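Local structure of coiled-coil and C2 domain-containing protein 1-like (Drosophila melanogaster, 6EI6) at residues V132-V144 with T156-Y169. The protein binds monophosphorylated phosphatidylinositols through its C2 domain and regulates the ESCRT-III component shrub in endosomal sorting, probably by preventing its inappropriate polymerisation. Numbering follows the deposited sequence.
Sequences VANPKDVDTYVRV and TKTNVIRDTSSPDY. With SO4 (sulfate ion), chain D.
An antiparallel hairpin at the edge of one sheet of the C2 domain pairs Val144 with Thr156 and Arg143 with Lys157, then runs into the loops at the end of the sandwich. Val144 N gives Thr156 O a bond of 2.8 Å, and Thr156 N answers to Val144 O. Where the register slips by one residue, Thr158 N still donates to Val142 O, but in return Thr158 OG1, set between its own N and carbonyl carbon (chi1 86°), replaces the backbone carbonyl as acceptor for Val142 N at 3.2 Å and donates to Asn159 O. Beyond it, Thr140 N bonds to Ile161 O. The Tyr169 ring is sandwiched: Pro167 CB lies over one face, and Val142 CG2, 3.8 Å from the Tyr169 ring centroid, makes a CH-pi contact with the opposite one; its OH takes a weak bond from Thr140 OG1 and also bonds Tyr130. Elsewhere Tyr141 CE2 lies over the centre of the Arg143 guanidinium, while Lys157 NZ holds O1 of a sulfate, probably a crystallisation ion, at 2.9 Å and Arg143 NH1 reaches it weakly. At the loop end, Asp163 N donates to Asp139 OD1 (2.9 Å), which lies 3.0 Å from Asp163 OD1, the carboxylates side by side. With Asp137, whose closeness is doubtful, they probably make this end strongly negative; the Arg143/Lys157 pair is consistent with an anion site.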
loop_
_atom_site.group_PDB
_atom_site.type_symbol
_atom_site.label_atom_id
_atom_site.label_comp_id
_atom_site.label_asym_id
_atom_site.label_seq_id
_atom_site.Cartn_x
_atom_site.Cartn_y
_atom_site.Cartn_z
ATOM N N VAL A 132 16.987 -1.892 -23.265
ATOM C CA VAL A 132 17.252 -3.012 -24.152
ATOM C C VAL A 132 18.126 -2.545 -25.314
ATOM O O VAL A 132 18.426 -1.360 -25.463
ATOM C CB VAL A 132 15.951 -3.648 -24.677
ATOM C CG1 VAL A 132 15.194 -4.314 -23.551
ATOM C CG2 VAL A 132 15.082 -2.600 -25.372
ATOM N N ALA A 133 18.515 -3.501 -26.166
ATOM C CA ALA A 133 19.223 -3.170 -27.398
ATOM C C ALA A 133 18.267 -2.821 -28.528
ATOM O O ALA A 133 18.685 -2.218 -29.520
ATOM C CB ALA A 133 20.133 -4.328 -27.807
ATOM N N ASN A 134 17.066 -3.134 -28.396
ATOM C CA ASN A 134 16.256 -2.789 -29.541
ATOM C C ASN A 134 15.449 -1.530 -29.271
ATOM O O ASN A 134 15.197 -1.169 -28.117
ATOM C CB ASN A 134 15.301 -3.931 -29.880
ATOM C CG ASN A 134 15.914 -5.281 -29.609
ATOM O OD1 ASN A 134 16.019 -5.707 -28.449
ATOM N ND2 ASN A 134 16.355 -5.959 -30.674
ATOM N N PRO A 135 15.054 -0.839 -30.319
ATOM C CA PRO A 135 14.047 0.217 -30.155
ATOM C C PRO A 135 12.669 -0.413 -30.074
ATOM O O PRO A 135 12.245 -0.916 -29.023
ATOM C CB PRO A 135 14.218 1.076 -31.420
ATOM C CG PRO A 135 14.813 0.135 -32.455
ATOM C CD PRO A 135 15.595 -0.916 -31.694
ATOM N N LYS A 136 11.986 -0.387 -31.219
ATOM C CA LYS A 136 10.828 -1.207 -31.549
ATOM C C LYS A 136 11.226 -2.687 -31.487
ATOM O O LYS A 136 12.310 -3.003 -30.985
ATOM C CB LYS A 136 10.309 -0.759 -32.924
ATOM C CG LYS A 136 9.034 -1.397 -33.451
ATOM C CD LYS A 136 9.073 -1.489 -34.977
ATOM C CE LYS A 136 10.314 -2.214 -35.514
ATOM N NZ LYS A 136 10.510 -3.615 -35.052
ATOM N N ASP A 137 10.393 -3.590 -32.033
ATOM C CA ASP A 137 10.303 -5.010 -31.668
ATOM C C ASP A 137 11.390 -5.493 -30.722
ATOM O O ASP A 137 12.184 -6.390 -31.041
ATOM C CB ASP A 137 10.271 -5.937 -32.889
ATOM C CG ASP A 137 9.698 -7.344 -32.549
ATOM O OD1 ASP A 137 8.622 -7.687 -33.097
ATOM O OD2 ASP A 137 10.319 -8.128 -31.780
ATOM N N VAL A 138 11.452 -4.847 -29.571
ATOM C CA VAL A 138 11.513 -5.601 -28.334
ATOM C C VAL A 138 10.069 -6.006 -28.040
ATOM O O VAL A 138 9.150 -5.181 -28.138
ATOM C CB VAL A 138 12.165 -4.779 -27.210
ATOM C CG1 VAL A 138 11.221 -3.739 -26.610
ATOM C CG2 VAL A 138 12.775 -5.690 -26.170
ATOM N N ASP A 139 9.846 -7.306 -27.866
ATOM C CA ASP A 139 8.547 -7.843 -27.491
ATOM C C ASP A 139 8.674 -8.321 -26.059
ATOM O O ASP A 139 9.659 -8.986 -25.714
ATOM C CB ASP A 139 8.102 -8.998 -28.396
ATOM C CG ASP A 139 7.932 -8.585 -29.842
ATOM O OD1 ASP A 139 7.623 -7.401 -30.095
ATOM O OD2 ASP A 139 8.098 -9.452 -30.737
ATOM N N THR A 140 7.695 -7.975 -25.224
ATOM C CA THR A 140 7.829 -8.204 -23.795
ATOM C C THR A 140 6.551 -8.793 -23.230
ATOM O O THR A 140 5.460 -8.630 -23.781
ATOM C CB THR A 140 8.185 -6.915 -23.051
ATOM O OG1 THR A 140 7.470 -5.829 -23.644
ATOM C CG2 THR A 140 9.665 -6.636 -23.163
ATOM N N TYR A 141 6.720 -9.506 -22.124
ATOM C CA TYR A 141 5.626 -9.998 -21.305
ATOM C C TYR A 141 6.152 -10.083 -19.875
ATOM O O TYR A 141 7.365 -10.089 -19.645
ATOM C CB TYR A 141 5.094 -11.346 -21.826
ATOM C CG TYR A 141 6.055 -12.491 -21.650
ATOM C CD1 TYR A 141 7.039 -12.757 -22.601
ATOM C CD2 TYR A 141 5.995 -13.299 -20.527
ATOM C CE1 TYR A 141 7.933 -13.799 -22.433
ATOM C CE2 TYR A 141 6.888 -14.337 -20.351
ATOM C CZ TYR A 141 7.858 -14.581 -21.311
ATOM O OH TYR A 141 8.746 -15.620 -21.118
ATOM N N VAL A 142 5.237 -10.119 -18.907
ATOM C CA VAL A 142 5.591 -10.072 -17.491
ATOM C C VAL A 142 4.994 -11.288 -16.796
ATOM O O VAL A 142 3.803 -11.566 -16.949
ATOM C CB VAL A 142 5.104 -8.763 -16.830
ATOM C CG1 VAL A 142 5.632 -8.642 -15.413
ATOM C CG2 VAL A 142 5.492 -7.554 -17.662
ATOM N N ARG A 143 5.824 -12.016 -16.055
ATOM C CA ARG A 143 5.370 -13.092 -15.189
ATOM C C ARG A 143 5.136 -12.569 -13.780
ATOM O O ARG A 143 5.926 -11.772 -13.264
ATOM C CB ARG A 143 6.400 -14.212 -15.118
ATOM C CG ARG A 143 6.734 -14.858 -16.432
ATOM C CD ARG A 143 7.508 -16.163 -16.199
ATOM N NE ARG A 143 7.754 -16.872 -17.449
ATOM C CZ ARG A 143 6.819 -17.516 -18.150
ATOM N NH1 ARG A 143 5.550 -17.545 -17.735
ATOM N NH2 ARG A 143 7.156 -18.130 -19.280
ATOM N N VAL A 144 4.066 -13.046 -13.149
ATOM C CA VAL A 144 3.672 -12.625 -11.811
ATOM C C VAL A 144 3.669 -13.849 -10.917
ATOM O O VAL A 144 3.089 -14.879 -11.272
ATOM C CB VAL A 144 2.287 -11.957 -11.807
ATOM C CG1 VAL A 144 1.892 -11.587 -10.366
ATOM C CG2 VAL A 144 2.269 -10.735 -12.743
ATOM N N THR A 156 1.441 -16.567 -13.059
ATOM C CA THR A 156 0.737 -16.272 -14.297
ATOM C C THR A 156 1.586 -15.286 -15.084
ATOM O O THR A 156 2.698 -14.950 -14.673
ATOM C CB THR A 156 -0.678 -15.735 -14.033
ATOM O OG1 THR A 156 -1.208 -15.188 -15.249
ATOM C CG2 THR A 156 -0.661 -14.633 -12.985
ATOM N N LYS A 157 1.064 -14.819 -16.223
ATOM C CA LYS A 157 1.839 -13.912 -17.067
ATOM C C LYS A 157 0.919 -13.073 -17.945
ATOM O O LYS A 157 -0.197 -13.481 -18.268
ATOM C CB LYS A 157 2.841 -14.672 -17.950
ATOM C CG LYS A 157 2.235 -15.356 -19.182
ATOM C CD LYS A 157 3.315 -15.808 -20.154
ATOM C CE LYS A 157 2.726 -16.404 -21.431
ATOM N NZ LYS A 157 2.653 -17.889 -21.349
ATOM N N THR A 158 1.408 -11.896 -18.325
ATOM C CA THR A 158 0.678 -11.023 -19.227
ATOM C C THR A 158 0.818 -11.518 -20.662
ATOM O O THR A 158 1.641 -12.387 -20.983
ATOM C CB THR A 158 1.186 -9.583 -19.135
ATOM O OG1 THR A 158 2.305 -9.393 -20.021
ATOM C CG2 THR A 158 1.605 -9.244 -17.702
ATOM N N ASN A 159 0.012 -10.927 -21.543
ATOM C CA ASN A 159 0.143 -11.181 -22.969
ATOM C C ASN A 159 1.515 -10.713 -23.433
ATOM O O ASN A 159 2.337 -10.265 -22.629
ATOM C CB ASN A 159 -0.949 -10.455 -23.765
ATOM C CG ASN A 159 -2.300 -11.152 -23.700
ATOM O OD1 ASN A 159 -2.432 -12.273 -23.186
ATOM N ND2 ASN A 159 -3.318 -10.483 -24.226
ATOM N N VAL A 160 1.773 -10.784 -24.726
ATOM C CA VAL A 160 3.012 -10.281 -25.284
ATOM C C VAL A 160 2.632 -9.026 -26.057
ATOM O O VAL A 160 2.010 -9.096 -27.124
ATOM C CB VAL A 160 3.721 -11.316 -26.172
ATOM C CG1 VAL A 160 5.073 -10.780 -26.651
ATOM C CG2 VAL A 160 3.885 -12.662 -25.431
ATOM N N ILE A 161 2.957 -7.861 -25.504
ATOM C CA ILE A 161 2.934 -6.663 -26.329
ATOM C C ILE A 161 4.067 -6.776 -27.332
ATOM O O ILE A 161 5.109 -7.398 -27.057
ATOM C CB ILE A 161 3.047 -5.381 -25.479
ATOM C CG1 ILE A 161 4.402 -5.319 -24.770
ATOM C CG2 ILE A 161 1.898 -5.291 -24.504
ATOM C CD1 ILE A 161 5.544 -4.700 -25.594
ATOM N N ARG A 162 3.867 -6.181 -28.504
ATOM C CA ARG A 162 4.843 -6.252 -29.577
ATOM C C ARG A 162 5.320 -4.848 -29.904
ATOM O O ARG A 162 4.508 -3.917 -29.998
ATOM C CB ARG A 162 4.263 -6.953 -30.822
ATOM C CG ARG A 162 3.996 -8.470 -30.641
ATOM C CD ARG A 162 3.045 -9.043 -31.718
ATOM N NE ARG A 162 1.698 -9.313 -31.207
ATOM C CZ ARG A 162 0.582 -9.239 -31.935
ATOM N NH1 ARG A 162 0.640 -8.915 -33.224
ATOM N NH2 ARG A 162 -0.597 -9.495 -31.375
ATOM N N ASP A 163 6.643 -4.698 -30.008
ATOM C CA ASP A 163 7.277 -3.566 -30.675
ATOM C C ASP A 163 7.202 -2.270 -29.875
ATOM O O ASP A 163 6.671 -1.268 -30.367
ATOM C CB ASP A 163 6.650 -3.355 -32.064
ATOM C CG ASP A 163 6.745 -4.595 -32.968
ATOM O OD1 ASP A 163 7.280 -5.637 -32.542
ATOM O OD2 ASP A 163 6.244 -4.527 -34.111
ATOM N N THR A 164 7.758 -2.271 -28.660
ATOM C CA THR A 164 7.888 -1.043 -27.877
ATOM C C THR A 164 8.731 -1.240 -26.625
ATOM O O THR A 164 8.577 -2.237 -25.907
ATOM C CB THR A 164 6.515 -0.482 -27.476
ATOM O OG1 THR A 164 6.691 0.528 -26.481
ATOM C CG2 THR A 164 5.593 -1.564 -26.931
ATOM N N SER A 165 9.626 -0.278 -26.368
ATOM C CA SER A 165 10.417 -0.222 -25.138
ATOM C C SER A 165 9.594 0.204 -23.922
ATOM O O SER A 165 10.061 0.056 -22.788
ATOM C CB SER A 165 11.581 0.755 -25.333
ATOM O OG SER A 165 12.503 0.743 -24.253
ATOM N N SER A 166 8.399 0.747 -24.132
ATOM C CA SER A 166 7.532 1.244 -23.062
ATOM C C SER A 166 6.161 0.602 -23.226
ATOM O O SER A 166 5.186 1.263 -23.604
ATOM C CB SER A 166 7.440 2.772 -23.086
ATOM O OG SER A 166 8.681 3.372 -22.716
ATOM N N PRO A 167 6.066 -0.705 -22.971
ATOM C CA PRO A 167 4.804 -1.423 -23.181
ATOM C C PRO A 167 3.678 -0.910 -22.297
ATOM O O PRO A 167 3.895 -0.459 -21.166
ATOM C CB PRO A 167 5.153 -2.864 -22.798
ATOM C CG PRO A 167 6.391 -2.793 -22.004
ATOM C CD PRO A 167 7.141 -1.603 -22.517
ATOM N N ASP A 168 2.459 -1.067 -22.796
ATOM C CA ASP A 168 1.253 -0.745 -22.053
ATOM C C ASP A 168 0.418 -2.013 -21.891
ATOM O O ASP A 168 -0.656 -2.117 -22.481
ATOM C CB ASP A 168 0.456 0.376 -22.756
ATOM C CG ASP A 168 0.933 1.776 -22.366
ATOM O OD1 ASP A 168 1.132 2.623 -23.265
ATOM O OD2 ASP A 168 1.095 2.046 -21.153
ATOM N N TYR A 169 0.913 -2.971 -21.100
ATOM C CA TYR A 169 0.047 -4.020 -20.558
ATOM C C TYR A 169 -1.056 -3.393 -19.719
ATOM O O TYR A 169 -0.851 -2.395 -19.038
ATOM C CB TYR A 169 0.824 -4.987 -19.660
ATOM C CG TYR A 169 2.282 -5.235 -20.009
ATOM C CD1 TYR A 169 2.649 -6.243 -20.901
ATOM C CD2 TYR A 169 3.293 -4.491 -19.415
ATOM C CE1 TYR A 169 3.984 -6.483 -21.205
ATOM C CE2 TYR A 169 4.624 -4.724 -19.717
ATOM C CZ TYR A 169 4.964 -5.720 -20.610
ATOM O OH TYR A 169 6.293 -5.939 -20.896
HETATM S S SO4 D . 4.503 -21.248 -19.564
HETATM O O1 SO4 D . 4.028 -19.880 -19.803
HETATM O O2 SO4 D . 4.196 -21.640 -18.181
HETATM O O3 SO4 D . 3.843 -22.174 -20.497
HETATM O O4 SO4 D . 5.951 -21.300 -19.780
#